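Local atomic coordinates of G-protein alpha subunit Galpha7 (Naegleria fowleri, PDB entry 6NE6), a protein that probably binds and hydrolyses GTP as the alpha subunit of a heterotrimeric G protein, switching between nucleotide states to relay receptor signals. Residues Ser72-Glu75 against Asn76-Ala80; Asp276-Ala279 against Ala280-Phe283. All coordinates share one frame; numbering follows the deposited sequence.

Contact 1 (Ser72-Glu75 against Asn76-Ala80). With EDO (1,2-ethanediol), chain E.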
# COMPACT_ATOMS: atom_id res chain seq x y z
N SER A 72 18.77 21.61 -14.35
CA SER A 72 20.16 22.04 -14.51
C SER A 72 20.54 22.37 -15.95
O SER A 72 21.39 23.24 -16.17
CB SER A 72 21.10 20.96 -13.97
OG SER A 72 21.08 19.81 -14.80
N THR A 73 19.98 21.68 -16.94
CA THR A 73 20.41 21.81 -18.33
C THR A 73 19.19 21.91 -19.23
O THR A 73 18.10 21.43 -18.90
CB THR A 73 21.27 20.63 -18.80
OG1 THR A 73 20.50 19.43 -18.74
CG2 THR A 73 22.52 20.47 -17.94
N GLU A 74 19.40 22.53 -20.40
CA GLU A 74 18.33 22.58 -21.39
C GLU A 74 17.97 21.18 -21.87
O GLU A 74 16.80 20.89 -22.13
CB GLU A 74 18.74 23.45 -22.58
CG GLU A 74 17.67 23.53 -23.66
CD GLU A 74 16.41 24.28 -23.21
OE1 GLU A 74 16.46 24.96 -22.15
OE2 GLU A 74 15.38 24.20 -23.91
N GLU A 75 18.96 20.29 -21.98
CA GLU A 75 18.68 18.92 -22.37
C GLU A 75 17.71 18.24 -21.40
O GLU A 75 16.73 17.61 -21.82
CB GLU A 75 19.98 18.12 -22.47
CG GLU A 75 19.77 16.67 -22.80
CD GLU A 75 21.05 15.85 -22.67
OE1 GLU A 75 22.15 16.38 -22.97
OE2 GLU A 75 20.96 14.68 -22.26
N ASN A 76 17.96 18.35 -20.09
CA ASN A 76 17.04 17.74 -19.13
C ASN A 76 15.71 18.49 -19.05
O ASN A 76 14.68 17.88 -18.73
CB ASN A 76 17.68 17.66 -17.74
CG ASN A 76 18.55 16.44 -17.58
OD1 ASN A 76 18.65 15.62 -18.50
ND2 ASN A 76 19.19 16.31 -16.43
N ARG A 77 15.71 19.80 -19.33
CA ARG A 77 14.45 20.52 -19.36
C ARG A 77 13.57 20.02 -20.50
O ARG A 77 12.36 19.84 -20.32
CB ARG A 77 14.69 22.02 -19.49
CG ARG A 77 13.47 22.84 -19.08
CD ARG A 77 13.55 24.29 -19.55
NE ARG A 77 13.71 24.37 -21.00
CZ ARG A 77 12.71 24.22 -21.87
NH1 ARG A 77 11.48 23.99 -21.43
NH2 ARG A 77 12.95 24.31 -23.17
N GLN A 78 14.16 19.80 -21.67
CA GLN A 78 13.38 19.32 -22.80
C GLN A 78 12.93 17.89 -22.57
O GLN A 78 11.83 17.49 -22.96
CB GLN A 78 14.19 19.45 -24.09
CG GLN A 78 14.41 20.90 -24.50
CD GLN A 78 15.45 21.06 -25.60
OE1 GLN A 78 16.22 20.13 -25.88
NE2 GLN A 78 15.49 22.23 -26.21
N ARG A 79 13.79 17.10 -21.93
CA ARG A 79 13.44 15.74 -21.55
C ARG A 79 12.26 15.73 -20.58
O ARG A 79 11.32 14.93 -20.72
CB ARG A 79 14.68 15.09 -20.95
CG ARG A 79 14.62 13.63 -20.63
CD ARG A 79 16.03 13.14 -20.28
NE ARG A 79 16.81 12.82 -21.48
CZ ARG A 79 18.03 13.27 -21.75
NH1 ARG A 79 18.68 14.06 -20.90
NH2 ARG A 79 18.62 12.91 -22.89
N ALA A 80 12.26 16.65 -19.62
CA ALA A 80 11.14 16.75 -18.69
C ALA A 80 9.86 17.15 -19.41
O ALA A 80 8.79 16.62 -19.12
CB ALA A 80 11.48 17.76 -17.59
C1 EDO E . 17.38 25.22 -18.46
O1 EDO E . 17.48 25.72 -19.80
C2 EDO E . 18.77 25.10 -17.86
O2 EDO E . 19.39 26.39 -17.82
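Glu-75 and Arg-79 run alongside each other, one helical turn apart, and a single carboxylate oxygen takes both guanidinium end groups: Arg-79 NH1 lies 2.7 Å from Glu-75 OE2, and NH2 also bonds to it. OE2 sits at the edge of the guanidinium, in its plane, and is met on its anti side, with the two flat groups turned 78° apart. Arg-79 NH1 bonds in addition to Asn-76 OD1 at 2.9 Å, while NE pairs with Asp-105 of helix 100-109. Asn-76 is the buried member: its backbone N donates to Thr-73 OG1 (3.1 Å), the N-cap bond of helix 74-89, and its ND2 reaches Glu-112. Glu-74, the residue before Glu-75, bends at chi2 (68°), which brings its carboxylate beside Arg-77. Arg-77 grips side-on, its NE 3.0 Å from Glu-74 OE1 and its NH2 2.5 Å from OE2, and an ethanediol hydroxyl donates to OE1. Arg-77 NH1 turns to Glu-81. Both glutamates lie in the first turn, where negative carboxylates would probably interact favourably with the helix dipole, and each is also partly neutralised by its arginine.

Contact 2 (Asp276-Ala279 against Ala280-Phe283)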
# COMPACT_ATOMS: atom_id res chain seq x y z
N ASP A 276 12.93 9.14 17.45
CA ASP A 276 12.67 7.95 18.26
C ASP A 276 11.45 7.24 17.69
O ASP A 276 10.31 7.61 18.01
CB ASP A 276 12.43 8.34 19.72
CG ASP A 276 12.31 7.14 20.66
OD1 ASP A 276 11.87 6.05 20.24
OD2 ASP A 276 12.65 7.31 21.85
N PRO A 277 11.64 6.23 16.83
CA PRO A 277 10.47 5.61 16.19
C PRO A 277 9.58 4.86 17.15
O PRO A 277 8.36 4.78 16.91
CB PRO A 277 11.09 4.65 15.16
CG PRO A 277 12.52 5.12 14.99
CD PRO A 277 12.92 5.73 16.29
N ASP A 278 10.14 4.28 18.20
CA ASP A 278 9.32 3.48 19.11
C ASP A 278 8.39 4.37 19.93
O ASP A 278 7.21 4.06 20.10
CB ASP A 278 10.21 2.62 20.00
CG ASP A 278 10.83 1.45 19.26
OD1 ASP A 278 10.42 1.19 18.10
OD2 ASP A 278 11.72 0.78 19.82
N ALA A 279 8.91 5.49 20.42
CA ALA A 279 8.05 6.44 21.13
C ALA A 279 6.98 6.98 20.20
O ALA A 279 5.81 7.12 20.60
CB ALA A 279 8.89 7.58 21.71
N ALA A 280 7.35 7.28 18.95
CA ALA A 280 6.39 7.85 18.01
C ALA A 280 5.33 6.83 17.61
O ALA A 280 4.15 7.17 17.52
CB ALA A 280 7.13 8.39 16.79
N LYS A 281 5.72 5.57 17.38
CA LYS A 281 4.71 4.62 16.96
C LYS A 281 3.78 4.26 18.10
O LYS A 281 2.60 3.98 17.87
CB LYS A 281 5.35 3.36 16.35
CG LYS A 281 5.95 2.39 17.35
CD LYS A 281 6.76 1.32 16.62
CE LYS A 281 7.30 0.27 17.58
NZ LYS A 281 8.34 -0.59 16.92
N GLU A 282 4.28 4.29 19.34
CA GLU A 282 3.39 4.03 20.47
C GLU A 282 2.35 5.13 20.61
O GLU A 282 1.18 4.85 20.90
CB GLU A 282 4.20 3.88 21.75
CG GLU A 282 5.05 2.61 21.78
CD GLU A 282 4.21 1.34 21.72
OE1 GLU A 282 3.12 1.31 22.34
OE2 GLU A 282 4.64 0.37 21.06
N PHE A 283 2.75 6.38 20.36
CA PHE A 283 1.80 7.49 20.37
C PHE A 283 0.73 7.31 19.30
O PHE A 283 -0.46 7.56 19.56
CB PHE A 283 2.55 8.81 20.15
CG PHE A 283 1.67 10.03 20.12
CD1 PHE A 283 1.34 10.69 21.29
CD2 PHE A 283 1.21 10.55 18.91
CE1 PHE A 283 0.56 11.84 21.27
CE2 PHE A 283 0.42 11.68 18.88
CZ PHE A 283 0.10 12.33 20.07
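Asp-276 O accepts from Ala-280 N at 3.1 Å, while the side chain of the same aspartate closes the helix start: Ala-279 N points almost straight at Asp-276 OD1 (3.0 Å, 175° at the hydrogen). The amide comes from well above the carboxylate plane, 61° out of it. Pro-277 opens the helix, where its lack of an N-H costs no helical bond; Pro-277 O receives Lys-281 N at 2.8 Å, and the proline ring rests on Val-254 and Ile-257 of helix 250-258. Asp-278 carries the side-chain contact. Its OD1 makes a salt bridge to Lys-281 NZ at 3.0 Å, the ammonium standing above the carboxylate plane. Lys-281 CG lies between its backbone N and carbonyl carbon (chi1 76°), and the extended chain beyond leads back beside Asp-278, with Lys-281 CE 3.3 Å from Asp-278 OD1. The ammonium is shared with His-250 NE2, and Phe-302 adds a cation-pi contact. Asp-278 O takes Glu-282 N. Ala-279 O receives Phe-283 N, and the Phe-283 ring meets Tyr-270 edge-to-face; the Ala-280 methyl touches Phe-253 and Leu-263. An aspartate N-cap followed by a proline at N1 is characteristic of a helix start, with the Asp-Lys bridge as an addition; here it begins helix 277-291 beside helix 250-258 in what is probably the Ras-like (GTPase) domain, as in other G-alpha subunits.

Contacts 1 and 2 are the starts of two different helices, 74-89 and 277-291, with centres 42 Å apart and nearest atoms about 34 Å apart, so neither touches the other. Both use a side-chain oxygen at the N-cap, from Thr-73 and Asp-276, and acidic side chains in the first turn paired with basic ones later. Their settings differ. The centre of contact 1 is about 32 Å from the centre of the chain, among helices that, as in other G-alpha subunits, probably form the helical domain; that of contact 2 is about 21 Å from it, in what is probably the Ras-like (GTPase) domain. The sodium ions sit at histidines outside both contacts.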